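Local atomic coordinates of type IV pilus biogenesis protein PilB (Streptococcus sanguinis, PDB entry 7B7P), a protein that serves as a bimodular minor pilin of type IV pili, with a direct role in adhesion that probably rests on its von Willebrand factor A-like module. Residues R25-A30 and S53-S58; N66-K71 and I149-D154; A207-I212 and D411-I416; I267-Q272 and L360-V365; P273-Y278 and W421-P426. All coordinates share one frame; numbering follows the deposited sequence.

Contact 1: R25-A30 and S53-S58; sequences RTVGKA and SYIGLS
Thr26 and Ile55 meet tip to tip: the methyl CG2 of Thr26 lies 3.6 Å from Ile55 CD1, the closest approach between 25-30 and 53-58. The torsions explain which branches are used. With chi1 at 168°, Thr26 places its hydroxyl OG1 anti to the backbone N and leaves CG2 between N and the carbonyl carbon, a setting that turns the methyl toward the strand. Ile55 answers with an extended arm, CG1 beside its backbone N and CD1 carried outward by a nearly straight chi2 of 163°. Here, in what is probably the pilin module, the end of helix 9-27 rides over a face of the mixed sheet; the nearest backbones, Val27 and Ile55, keep 9.0 Å between their CA atoms, so only side chains bridge the gap. Val27 comes in obliquely beside Thr26, and its CG2 is 4.2 Å from Ile55 CD1. One terminal methyl thus serves both helix residues. Val27 also rests on Leu131, and Thr26 on Tyr151 of the neighbouring strand 148-152. A type I turn from Val27 to Ala30 follows, closed by Ala30 N bonding to Val27 O at 3.2 Å.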
# COMPACT_ATOMS: atom_id res chain seq x y z
N ARG A 25 0.95 8.08 31.28
CA ARG A 25 -0.45 8.41 31.50
C ARG A 25 -1.05 9.06 30.27
O ARG A 25 -2.11 8.64 29.78
CB ARG A 25 -0.57 9.33 32.72
CG ARG A 25 -1.84 9.19 33.54
CD ARG A 25 -1.56 9.52 35.01
NE ARG A 25 -1.91 8.40 35.89
CZ ARG A 25 -1.20 8.03 36.95
NH1 ARG A 25 -0.08 8.67 37.28
NH2 ARG A 25 -1.61 6.99 37.68
N THR A 26 -0.39 10.10 29.76
CA THR A 26 -0.92 10.77 28.58
C THR A 26 -0.82 9.88 27.34
O THR A 26 -1.72 9.88 26.50
CB THR A 26 -0.23 12.13 28.42
OG1 THR A 26 -0.52 12.70 27.14
CG2 THR A 26 1.25 12.01 28.59
N VAL A 27 0.23 9.05 27.25
CA VAL A 27 0.36 8.10 26.15
C VAL A 27 -0.75 7.05 26.19
O VAL A 27 -1.21 6.58 25.13
CB VAL A 27 1.75 7.44 26.19
CG1 VAL A 27 1.73 6.05 25.57
CG2 VAL A 27 2.77 8.32 25.50
N GLY A 28 -1.21 6.68 27.39
CA GLY A 28 -2.25 5.67 27.53
C GLY A 28 -3.61 6.10 27.01
O GLY A 28 -4.49 5.24 26.82
N LYS A 29 -3.81 7.39 26.75
CA LYS A 29 -5.07 7.90 26.23
C LYS A 29 -5.03 8.20 24.73
O LYS A 29 -6.00 8.73 24.19
CB LYS A 29 -5.48 9.15 27.02
CG LYS A 29 -5.65 8.91 28.53
CD LYS A 29 -6.09 10.20 29.23
CE LYS A 29 -5.48 10.33 30.63
NZ LYS A 29 -4.86 11.69 30.82
N ALA A 30 -3.94 7.87 24.04
CA ALA A 30 -3.81 8.22 22.64
C ALA A 30 -4.44 7.17 21.74
O ALA A 30 -4.30 5.97 21.97
CB ALA A 30 -2.34 8.41 22.26
N SER A 53 -0.41 16.39 18.81
CA SER A 53 0.22 16.69 20.08
C SER A 53 1.52 15.90 20.22
O SER A 53 1.68 14.83 19.63
CB SER A 53 -0.73 16.37 21.23
OG SER A 53 -2.06 16.69 20.85
N TYR A 54 2.46 16.45 20.98
CA TYR A 54 3.81 15.91 21.04
C TYR A 54 4.29 15.79 22.49
O TYR A 54 3.88 16.55 23.36
CB TYR A 54 4.82 16.78 20.26
CG TYR A 54 4.63 16.80 18.76
CD1 TYR A 54 3.54 17.43 18.17
CD2 TYR A 54 5.57 16.22 17.92
CE1 TYR A 54 3.38 17.47 16.80
CE2 TYR A 54 5.42 16.24 16.55
CZ TYR A 54 4.33 16.87 15.99
OH TYR A 54 4.17 16.90 14.63
N ILE A 55 5.18 14.82 22.72
CA ILE A 55 5.97 14.73 23.94
C ILE A 55 7.43 14.57 23.54
O ILE A 55 7.75 13.75 22.68
CB ILE A 55 5.54 13.56 24.84
CG1 ILE A 55 4.09 13.71 25.28
CG2 ILE A 55 6.43 13.46 26.06
CD1 ILE A 55 3.51 12.42 25.81
N GLY A 56 8.31 15.33 24.17
CA GLY A 56 9.72 15.22 23.87
C GLY A 56 10.50 16.19 24.73
O GLY A 56 9.94 17.04 25.43
N LEU A 57 11.82 16.04 24.67
CA LEU A 57 12.71 16.85 25.48
C LEU A 57 12.80 18.28 24.94
O LEU A 57 12.55 18.56 23.76
CB LEU A 57 14.10 16.24 25.53
CG LEU A 57 14.27 15.11 26.54
CD1 LEU A 57 15.73 15.02 26.96
CD2 LEU A 57 13.36 15.33 27.74
N SER A 58 13.21 19.18 25.83
CA SER A 58 13.44 20.58 25.49
C SER A 58 14.59 20.71 24.51
O SER A 58 15.32 19.76 24.19
CB SER A 58 13.75 21.40 26.75
OG SER A 58 14.87 20.89 27.46

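Contact 2: N66-K71 and I149-D154; sequences NYVWNK and IAYRTD
The phenol oxygen OH of Tyr151 is the polar atom at the centre of this contact: the side-chain amide of Asn66 faces it, and a methyl of Val68 packs beside it. Asn66 OD1 is modelled 3.0 Å from Tyr151 OH, but the amide is probably turned over, so the identity of the atom facing the hydroxyl remains doubtful. Two features do not depend on that choice: the amide group as a whole sits near the edge of the phenol ring, and the two planes differ by 25°. Asn66 reaches this point with CG anti to its backbone N (chi1 179°), while Tyr151 has CG between N and the carbonyl carbon, which swings the ring across toward 66-71. The Val68 methyl, CG2, is 4.1 Å from Tyr151 OH, a packing distance.

At the other end of 149-154, Arg152 is folded back on its own segment. Its NE makes a weak bond to Asp154 O (3.2 Å), and the pair Arg152 NH2 and Asp154 OD1, at 3.9 Å, is a long one in which charge alone acts, because the oxygen lies well out of the guanidinium plane. In addition, Arg152 NH1 donates to Glu51 O and NH2 to Pro155 O.

The CA atoms of Asn66 and Ile149 are 9.6 Å apart because strand 53-57 runs between the two segments, paired with both. The side chains therefore join across an intervening strand, on the sheet face that helix 9-27 covers through Thr26 and Val27: the helix-on-sheet layout of a pilin module.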
# COMPACT_ATOMS: atom_id res chain seq x y z
N ASN A 66 5.34 18.64 26.88
CA ASN A 66 4.12 18.09 26.32
C ASN A 66 3.42 19.23 25.58
O ASN A 66 2.81 20.10 26.22
CB ASN A 66 3.26 17.52 27.44
CG ASN A 66 1.95 16.96 26.94
OD1 ASN A 66 1.85 16.50 25.81
ND2 ASN A 66 0.95 16.97 27.81
N TYR A 67 3.53 19.24 24.25
CA TYR A 67 2.87 20.24 23.41
C TYR A 67 1.53 19.67 22.97
O TYR A 67 1.46 18.81 22.10
CB TYR A 67 3.73 20.58 22.19
CG TYR A 67 5.17 20.87 22.51
CD1 TYR A 67 6.08 19.84 22.70
CD2 TYR A 67 5.64 22.18 22.60
CE1 TYR A 67 7.40 20.09 22.99
CE2 TYR A 67 6.96 22.45 22.89
CZ TYR A 67 7.84 21.40 23.07
OH TYR A 67 9.17 21.64 23.35
N VAL A 68 0.44 20.17 23.58
CA VAL A 68 -0.90 19.62 23.37
C VAL A 68 -1.65 20.47 22.35
O VAL A 68 -1.53 21.71 22.34
CB VAL A 68 -1.68 19.54 24.70
CG1 VAL A 68 -3.00 18.81 24.50
CG2 VAL A 68 -0.83 18.84 25.76
N TRP A 69 -2.44 19.82 21.49
CA TRP A 69 -3.13 20.51 20.41
C TRP A 69 -4.33 21.29 20.94
O TRP A 69 -5.18 20.73 21.65
CB TRP A 69 -3.59 19.53 19.34
CG TRP A 69 -4.24 20.23 18.17
CD1 TRP A 69 -5.52 20.06 17.70
CD2 TRP A 69 -3.63 21.22 17.33
NE1 TRP A 69 -5.74 20.89 16.62
CE2 TRP A 69 -4.60 21.61 16.38
CE3 TRP A 69 -2.36 21.81 17.29
CZ2 TRP A 69 -4.33 22.56 15.39
CZ3 TRP A 69 -2.10 22.75 16.31
CH2 TRP A 69 -3.08 23.12 15.38
N ASN A 70 -4.41 22.57 20.56
CA ASN A 70 -5.43 23.47 21.08
C ASN A 70 -6.74 23.36 20.31
O ASN A 70 -7.81 23.22 20.91
CB ASN A 70 -4.93 24.91 21.02
CG ASN A 70 -5.43 25.74 22.18
OD1 ASN A 70 -6.63 25.77 22.47
ND2 ASN A 70 -4.51 26.41 22.86
N LYS A 71 -6.66 23.45 18.97
CA LYS A 71 -7.79 23.41 18.05
C LYS A 71 -8.61 24.70 18.11
O LYS A 71 -8.84 25.33 17.08
CB LYS A 71 -8.69 22.19 18.31
CG LYS A 71 -9.62 21.86 17.15
CD LYS A 71 -10.82 21.03 17.59
CE LYS A 71 -11.25 21.36 19.01
NZ LYS A 71 -12.37 20.50 19.44
N ILE A 149 7.55 11.66 20.67
CA ILE A 149 6.31 11.01 20.27
C ILE A 149 5.34 12.09 19.79
O ILE A 149 5.34 13.22 20.29
CB ILE A 149 5.67 10.19 21.43
CG1 ILE A 149 6.21 8.76 21.50
CG2 ILE A 149 4.17 10.17 21.36
CD1 ILE A 149 5.91 8.04 22.83
N ALA A 150 4.51 11.72 18.81
CA ALA A 150 3.38 12.53 18.38
C ALA A 150 2.13 11.68 18.47
O ALA A 150 2.15 10.49 18.13
CB ALA A 150 3.58 13.04 16.96
N TYR A 151 1.03 12.27 18.92
CA TYR A 151 -0.15 11.48 19.23
C TYR A 151 -1.41 12.31 19.09
O TYR A 151 -1.39 13.54 19.10
CB TYR A 151 -0.09 10.93 20.66
CG TYR A 151 -0.21 12.00 21.72
CD1 TYR A 151 0.87 12.80 22.04
CD2 TYR A 151 -1.41 12.21 22.40
CE1 TYR A 151 0.78 13.78 23.01
CE2 TYR A 151 -1.52 13.20 23.38
CZ TYR A 151 -0.42 13.98 23.68
OH TYR A 151 -0.48 14.96 24.63
N ARG A 152 -2.53 11.60 18.99
CA ARG A 152 -3.85 12.20 19.08
C ARG A 152 -4.71 11.37 20.02
O ARG A 152 -4.47 10.18 20.23
CB ARG A 152 -4.53 12.29 17.70
CG ARG A 152 -3.95 13.38 16.81
CD ARG A 152 -4.59 13.36 15.43
NE ARG A 152 -6.01 13.69 15.48
CZ ARG A 152 -6.48 14.92 15.57
NH1 ARG A 152 -5.65 15.96 15.63
NH2 ARG A 152 -7.79 15.12 15.61
N THR A 153 -5.73 12.02 20.58
CA THR A 153 -6.67 11.37 21.48
C THR A 153 -8.05 11.19 20.87
O THR A 153 -8.91 10.53 21.47
CB THR A 153 -6.78 12.17 22.78
OG1 THR A 153 -6.73 13.57 22.48
CG2 THR A 153 -5.62 11.83 23.70
N ASP A 154 -8.29 11.76 19.69
CA ASP A 154 -9.53 11.67 18.93
C ASP A 154 -9.15 11.45 17.47
O ASP A 154 -8.07 11.87 17.04
CB ASP A 154 -10.36 12.96 19.08
CG ASP A 154 -9.49 14.23 19.08
OD1 ASP A 154 -8.27 14.14 19.35
OD2 ASP A 154 -10.03 15.32 18.82

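Contact 3: A207-I212 and D411-I416; sequences AEIGNI and DIKKQI
Lys413 is the first residue along 411-416 to meet 207-212, and it does so with its aliphatic chain laid against Ile209. The two side chains slide past each other in opposite directions: Lys413 CG is 4.1 Å from Ile209 CD1, while farther out Lys413 CE is 4.0 Å from Ile209 CG1. A bend at chi2 (-98°), following a first torsion that sets CG anti to the backbone N, turns the chain along the isoleucine. The same bend brings NZ to 4.3 Å from Glu208 OE2, beyond salt-bridge range, so the opposite charges would attract without a direct bond. The backbone of Lys413 takes part too, since its carbonyl O lies 3.9 Å from Ile209 CD1.

One helical turn on, Ile416 presents CG2, the branch anti to its backbone N, to the same methyl: Ile209 CD1 and Ile416 CG2 are 4.1 Å apart, and the two side chains cross at about a right angle. Ile209 CD1 is thus bordered by Lys413 and Ile416, two residues three apart, on neighbouring turns of one helix. Past Ile209 the weakly bonded end of helix 191-209 gives way. Gly210 departs from helical geometry with a positive phi of 70°, although its N still bonds to Ala207 O at 2.9 Å.

In the fold, helices 191-209 and 402-424 pack side by side against the central sheet of the von Willebrand factor A-like module: Ile209 also touches Gln417 and Leu420, Lys413 touches Asp205 and Leu206, and Ile412 reaches both Met202 and strand 364-370 of that sheet.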
# COMPACT_ATOMS: atom_id res chain seq x y z
N ALA A 207 -14.19 -0.67 2.05
CA ALA A 207 -15.20 0.29 2.50
C ALA A 207 -14.89 0.84 3.90
O ALA A 207 -15.02 2.04 4.15
CB ALA A 207 -16.59 -0.35 2.48
N GLU A 208 -14.41 -0.03 4.80
CA GLU A 208 -14.20 0.36 6.19
C GLU A 208 -13.20 1.50 6.33
O GLU A 208 -13.33 2.34 7.22
CB GLU A 208 -13.74 -0.84 7.00
CG GLU A 208 -14.81 -1.89 7.19
CD GLU A 208 -14.24 -3.16 7.80
OE1 GLU A 208 -14.94 -4.20 7.77
OE2 GLU A 208 -13.09 -3.11 8.31
N ILE A 209 -12.19 1.55 5.45
CA ILE A 209 -11.23 2.65 5.49
C ILE A 209 -11.93 4.00 5.32
O ILE A 209 -11.48 5.02 5.88
CB ILE A 209 -10.14 2.45 4.42
CG1 ILE A 209 -9.63 1.00 4.43
CG2 ILE A 209 -8.99 3.40 4.65
CD1 ILE A 209 -8.39 0.78 3.60
N GLY A 210 -13.03 4.04 4.57
CA GLY A 210 -13.69 5.29 4.23
C GLY A 210 -12.91 6.17 3.26
O GLY A 210 -11.68 6.10 3.21
N ASN A 211 -13.62 7.00 2.49
CA ASN A 211 -13.00 8.00 1.62
C ASN A 211 -12.16 7.33 0.53
O ASN A 211 -11.01 7.71 0.26
CB ASN A 211 -12.16 8.99 2.44
CG ASN A 211 -12.65 10.40 2.29
OD1 ASN A 211 -13.69 10.66 1.67
ND2 ASN A 211 -11.90 11.35 2.85
N ILE A 212 -12.76 6.34 -0.12
CA ILE A 212 -12.01 5.40 -0.93
C ILE A 212 -12.90 4.98 -2.09
O ILE A 212 -13.99 4.45 -1.89
CB ILE A 212 -11.55 4.18 -0.10
CG1 ILE A 212 -10.96 3.07 -0.97
CG2 ILE A 212 -12.68 3.68 0.80
CD1 ILE A 212 -10.00 2.19 -0.17
N ASP A 411 -4.46 -8.46 3.17
CA ASP A 411 -3.18 -7.80 3.37
C ASP A 411 -3.09 -6.50 2.57
O ASP A 411 -2.51 -5.51 3.06
CB ASP A 411 -2.04 -8.75 2.99
CG ASP A 411 -1.90 -9.93 3.96
OD1 ASP A 411 -2.25 -9.77 5.16
OD2 ASP A 411 -1.43 -11.01 3.54
N ILE A 412 -3.65 -6.47 1.36
CA ILE A 412 -3.57 -5.24 0.56
C ILE A 412 -4.41 -4.15 1.21
O ILE A 412 -3.97 -2.99 1.31
CB ILE A 412 -4.00 -5.52 -0.90
CG1 ILE A 412 -2.95 -6.38 -1.61
CG2 ILE A 412 -4.19 -4.21 -1.67
CD1 ILE A 412 -3.41 -6.93 -2.94
N LYS A 413 -5.61 -4.50 1.69
CA LYS A 413 -6.40 -3.56 2.48
C LYS A 413 -5.61 -3.05 3.68
O LYS A 413 -5.50 -1.84 3.89
CB LYS A 413 -7.70 -4.23 2.94
CG LYS A 413 -8.64 -3.34 3.77
CD LYS A 413 -8.49 -3.55 5.28
CE LYS A 413 -9.43 -2.65 6.07
NZ LYS A 413 -8.91 -2.40 7.45
N LYS A 414 -5.05 -3.96 4.47
CA LYS A 414 -4.28 -3.55 5.65
C LYS A 414 -3.16 -2.58 5.27
O LYS A 414 -2.86 -1.64 6.02
CB LYS A 414 -3.70 -4.78 6.36
CG LYS A 414 -4.68 -5.59 7.21
CD LYS A 414 -3.97 -6.81 7.81
CE LYS A 414 -4.76 -7.46 8.93
NZ LYS A 414 -5.71 -8.52 8.47
N GLN A 415 -2.54 -2.79 4.12
CA GLN A 415 -1.41 -1.94 3.75
C GLN A 415 -1.85 -0.58 3.23
O GLN A 415 -1.13 0.41 3.40
CB GLN A 415 -0.55 -2.66 2.71
CG GLN A 415 0.63 -1.85 2.23
CD GLN A 415 1.68 -1.64 3.32
OE1 GLN A 415 2.37 -2.59 3.72
NE2 GLN A 415 1.81 -0.40 3.80
N ILE A 416 -3.03 -0.49 2.61
CA ILE A 416 -3.54 0.81 2.18
C ILE A 416 -3.95 1.62 3.40
O ILE A 416 -3.60 2.80 3.53
CB ILE A 416 -4.70 0.65 1.20
CG1 ILE A 416 -4.21 0.10 -0.15
CG2 ILE A 416 -5.46 1.98 1.02
CD1 ILE A 416 -5.34 -0.54 -0.96

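Contact 4: I267-Q272 and L360-V365; sequences ISLQSQ and LGIKRV
Leu269 overlaps the end of Ile362, its CD1 4.0 Å from Ile362 CD1 and 4.1 Å from Ile362 CG1. The two side chains cross at about a right angle, each with its first branch set beside its backbone N, so that a single leucine methyl covers the last two carbons of the isoleucine arm. Leu269 also touches Ile279, Ala163 and Phe230; helix 258-270 here packs on the central sheet of the von Willebrand factor A-like module, close to the start of strand 364-370.

One residue along, Gln270 supplies the polar half. Its chain bends at chi2 (-56°) and carries OE1 to the loop before that strand, where Gly361 N donates to it at 3.3 Å. The bond is nearly straight, with 177° at the hydrogen, and the donor lies in the carbonyl plane on a lone pair of OE1. The neighbouring amide, Leu360 N, is 3.5 Å from Gln270 OE1 and adds proximity without a bond.

Buried methyls on the inner side and one neutral amide-to-backbone bond on the more exposed side thus tie helix to loop; as no charged group enters the contact, it should depend little on ionisation.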
# COMPACT_ATOMS: atom_id res chain seq x y z
N ILE A 267 -4.43 5.27 -16.57
CA ILE A 267 -4.94 6.54 -17.06
C ILE A 267 -6.22 6.92 -16.33
O ILE A 267 -6.43 8.09 -16.00
CB ILE A 267 -5.13 6.56 -18.60
CG1 ILE A 267 -5.44 8.00 -19.05
CG2 ILE A 267 -6.25 5.68 -19.05
CD1 ILE A 267 -5.17 8.26 -20.53
N SER A 268 -7.08 5.94 -16.03
CA SER A 268 -8.27 6.27 -15.23
C SER A 268 -7.88 6.77 -13.83
O SER A 268 -8.56 7.63 -13.28
CB SER A 268 -9.21 5.06 -15.13
OG SER A 268 -8.69 4.05 -14.29
N LEU A 269 -6.77 6.29 -13.28
CA LEU A 269 -6.31 6.80 -11.99
C LEU A 269 -5.77 8.22 -12.12
O LEU A 269 -5.91 9.04 -11.19
CB LEU A 269 -5.23 5.87 -11.42
CG LEU A 269 -5.66 4.58 -10.72
CD1 LEU A 269 -4.39 3.82 -10.33
CD2 LEU A 269 -6.54 4.86 -9.48
N GLN A 270 -5.14 8.54 -13.25
CA GLN A 270 -4.63 9.90 -13.43
C GLN A 270 -5.75 10.93 -13.35
O GLN A 270 -5.52 12.06 -12.91
CB GLN A 270 -3.89 10.02 -14.76
CG GLN A 270 -2.54 9.32 -14.82
CD GLN A 270 -1.57 9.76 -13.74
OE1 GLN A 270 -0.67 8.99 -13.35
NE2 GLN A 270 -1.70 10.99 -13.27
N SER A 271 -6.96 10.56 -13.74
CA SER A 271 -8.07 11.49 -13.78
C SER A 271 -8.85 11.53 -12.47
O SER A 271 -9.88 12.21 -12.41
CB SER A 271 -9.01 11.13 -14.92
OG SER A 271 -9.95 10.17 -14.49
N GLN A 272 -8.41 10.83 -11.44
CA GLN A 272 -9.06 10.88 -10.14
C GLN A 272 -8.30 11.82 -9.22
O GLN A 272 -7.07 11.90 -9.29
CB GLN A 272 -9.13 9.49 -9.51
CG GLN A 272 -10.14 8.60 -10.18
CD GLN A 272 -11.55 9.14 -10.06
OE1 GLN A 272 -12.01 9.43 -8.96
NE2 GLN A 272 -12.25 9.28 -11.18
N LEU A 360 2.75 8.16 -13.00
CA LEU A 360 3.35 9.24 -12.21
C LEU A 360 2.66 9.42 -10.86
O LEU A 360 3.33 9.55 -9.83
CB LEU A 360 3.32 10.55 -12.99
CG LEU A 360 3.94 11.71 -12.21
CD1 LEU A 360 5.41 11.45 -11.93
CD2 LEU A 360 3.74 13.05 -12.93
N GLY A 361 1.35 9.44 -10.82
CA GLY A 361 0.87 9.72 -9.48
C GLY A 361 0.70 8.54 -8.54
O GLY A 361 0.13 8.69 -7.45
N ILE A 362 1.17 7.35 -8.91
CA ILE A 362 0.63 6.12 -8.34
C ILE A 362 1.48 5.67 -7.16
O ILE A 362 2.72 5.65 -7.24
CB ILE A 362 0.52 5.03 -9.42
CG1 ILE A 362 -0.63 5.41 -10.36
CG2 ILE A 362 0.25 3.66 -8.82
CD1 ILE A 362 -0.65 4.60 -11.60
N LYS A 363 0.82 5.36 -6.05
CA LYS A 363 1.54 5.00 -4.83
C LYS A 363 2.13 3.59 -4.94
O LYS A 363 3.31 3.39 -4.64
CB LYS A 363 0.59 5.09 -3.63
CG LYS A 363 1.16 4.52 -2.35
CD LYS A 363 2.32 5.35 -1.86
CE LYS A 363 2.46 5.22 -0.34
NZ LYS A 363 3.88 5.31 0.07
N ARG A 364 1.35 2.61 -5.37
CA ARG A 364 1.86 1.25 -5.41
C ARG A 364 1.06 0.45 -6.42
O ARG A 364 -0.15 0.67 -6.59
CB ARG A 364 1.79 0.58 -4.02
CG ARG A 364 2.09 -0.94 -3.96
CD ARG A 364 2.03 -1.51 -2.51
NE ARG A 364 2.73 -0.62 -1.60
CZ ARG A 364 2.13 0.14 -0.69
NH1 ARG A 364 0.82 0.09 -0.55
NH2 ARG A 364 2.85 0.95 0.07
N VAL A 365 1.75 -0.47 -7.11
CA VAL A 365 1.10 -1.49 -7.92
C VAL A 365 1.27 -2.84 -7.22
O VAL A 365 2.39 -3.31 -7.03
CB VAL A 365 1.67 -1.56 -9.35
CG1 VAL A 365 0.94 -2.67 -10.14
CG2 VAL A 365 1.57 -0.18 -10.05

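Contact 5: P273-Y278 and W421-P426; sequences PAQLKY and WFVSGP
Apolar packing comes first: Leu276 and Val423 reach toward each other tip to tip, with Leu276 CD1 4.1 Å from Val423 CG1. Val423 has chi1 at 78°, which sets CG1 between its backbone N and carbonyl carbon and directs that methyl to the leucine, while CG2 stands anti to N. Leu276 is buried and extended, with chi2 at 180°; Leu420, one turn before Val423 in helix 402-424, touches Leu276 as well.

The second kind is an amide nitrogen beside a methyl. Gln275 slides past Val423 in the opposite direction, and its NE2 comes within 3.8 Å of Val423 CG2, a van der Waals approach and not a bond. The two methyls of Val423 thus divide the work, CG1 for Leu276 and CG2 for Gln275. Backbones stay well apart, the nearest CA atoms, those of Leu276 and Val423, being 9.1 Å from each other.

Polar links lie around this pair: Tyr278 OH bonds to Asp419 of the helix, and Ser424 O accepts from Trp52 NE1. Strand 276-283 runs parallel to 162-169 and 364-370, so the last turn of helix 402-424 rests beside the start of an inner strand of the alpha/beta sheet of a von Willebrand factor A-like module.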
# COMPACT_ATOMS: atom_id res chain seq x y z
N PRO A 273 -9.01 12.55 -8.35
CA PRO A 273 -8.33 13.57 -7.53
C PRO A 273 -7.57 13.01 -6.34
O PRO A 273 -6.68 13.71 -5.84
CB PRO A 273 -9.49 14.48 -7.07
CG PRO A 273 -10.71 14.01 -7.78
CD PRO A 273 -10.47 12.60 -8.22
N ALA A 274 -7.90 11.79 -5.89
CA ALA A 274 -7.31 11.15 -4.72
C ALA A 274 -5.81 11.37 -4.59
O ALA A 274 -5.09 11.45 -5.58
CB ALA A 274 -7.59 9.64 -4.76
N GLN A 275 -5.32 11.46 -3.35
CA GLN A 275 -3.90 11.64 -3.14
C GLN A 275 -3.15 10.31 -2.96
O GLN A 275 -1.93 10.27 -3.13
CB GLN A 275 -3.68 12.55 -1.93
CG GLN A 275 -2.25 13.04 -1.75
CD GLN A 275 -1.73 12.73 -0.36
OE1 GLN A 275 -2.52 12.49 0.57
NE2 GLN A 275 -0.41 12.73 -0.20
N LEU A 276 -3.85 9.23 -2.63
CA LEU A 276 -3.28 7.89 -2.63
C LEU A 276 -3.94 7.10 -3.75
O LEU A 276 -5.16 6.96 -3.77
CB LEU A 276 -3.49 7.20 -1.28
CG LEU A 276 -2.73 7.81 -0.11
CD1 LEU A 276 -2.99 7.06 1.19
CD2 LEU A 276 -1.26 7.85 -0.42
N LYS A 277 -3.12 6.58 -4.68
CA LYS A 277 -3.62 5.88 -5.87
C LYS A 277 -2.99 4.51 -5.99
O LYS A 277 -1.78 4.35 -5.80
CB LYS A 277 -3.35 6.69 -7.15
CG LYS A 277 -3.97 8.08 -7.16
CD LYS A 277 -3.56 8.84 -8.43
CE LYS A 277 -3.92 10.31 -8.34
NZ LYS A 277 -4.43 10.82 -9.61
N TYR A 278 -3.80 3.53 -6.36
CA TYR A 278 -3.39 2.13 -6.31
C TYR A 278 -3.88 1.37 -7.53
O TYR A 278 -5.02 1.54 -7.97
CB TYR A 278 -3.96 1.45 -5.05
CG TYR A 278 -3.39 2.01 -3.77
CD1 TYR A 278 -2.13 1.64 -3.32
CD2 TYR A 278 -4.11 2.92 -3.01
CE1 TYR A 278 -1.62 2.13 -2.16
CE2 TYR A 278 -3.60 3.43 -1.84
CZ TYR A 278 -2.35 3.03 -1.42
OH TYR A 278 -1.85 3.55 -0.26
N TRP A 421 -2.87 6.06 7.24
CA TRP A 421 -2.42 6.50 8.56
C TRP A 421 -1.09 7.22 8.47
O TRP A 421 -0.91 8.29 9.07
CB TRP A 421 -2.34 5.30 9.50
CG TRP A 421 -3.63 5.05 10.16
CD1 TRP A 421 -4.52 4.03 9.91
CD2 TRP A 421 -4.24 5.88 11.15
NE1 TRP A 421 -5.64 4.18 10.70
CE2 TRP A 421 -5.49 5.30 11.47
CE3 TRP A 421 -3.84 7.06 11.81
CZ2 TRP A 421 -6.34 5.86 12.42
CZ3 TRP A 421 -4.69 7.61 12.75
CH2 TRP A 421 -5.92 7.02 13.05
N PHE A 422 -0.15 6.67 7.71
CA PHE A 422 1.20 7.20 7.69
C PHE A 422 1.27 8.58 7.04
O PHE A 422 2.15 9.38 7.39
CB PHE A 422 2.12 6.23 6.96
CG PHE A 422 3.43 6.04 7.62
CD1 PHE A 422 4.45 6.96 7.43
CD2 PHE A 422 3.66 4.94 8.43
CE1 PHE A 422 5.68 6.78 8.05
CE2 PHE A 422 4.88 4.75 9.05
CZ PHE A 422 5.90 5.67 8.86
N VAL A 423 0.37 8.87 6.10
CA VAL A 423 0.44 10.13 5.38
C VAL A 423 -0.37 11.22 6.08
O VAL A 423 0.00 12.40 6.02
CB VAL A 423 0.01 9.94 3.91
CG1 VAL A 423 -1.53 9.85 3.78
CG2 VAL A 423 0.59 11.05 3.03
N SER A 424 -1.46 10.85 6.76
CA SER A 424 -2.10 11.79 7.65
C SER A 424 -1.22 12.14 8.85
O SER A 424 -1.44 13.16 9.50
CB SER A 424 -3.44 11.23 8.13
OG SER A 424 -4.12 10.54 7.09
N GLY A 425 -0.19 11.34 9.11
CA GLY A 425 0.64 11.54 10.27
C GLY A 425 1.39 12.85 10.28
O GLY A 425 1.34 13.64 9.33
N PRO A 426 2.11 13.11 11.37
CA PRO A 426 2.89 14.35 11.57
C PRO A 426 3.99 14.54 10.53
O PRO A 426 4.88 13.70 10.47
CB PRO A 426 3.48 14.17 12.97
CG PRO A 426 2.60 13.14 13.62
CD PRO A 426 2.18 12.22 12.54

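Contacts 1 and 2 share the pilin sheet, their centres 7 Å apart, with strand 53-57 lying between 64-67 and 148-152. Contacts 3, 4 and 5 gather in the von Willebrand factor A-like module: 3 and 5 both use helix 402-424 (centres 11 Å apart), while 4 and 5 reach neighbouring strands 364-370 and 276-283 (13 Å). Along the chain, contacts 1 and 2 close before the others open; contact 4 is nested within contact 3, and contact 5 crosses both. Between modules, contact 1 lies 37 Å from contact 4, centre to centre. Yet Pro426 of contact 5 touches Tyr54 and Ala150, so the chain's end returns to the pilin module and links the two.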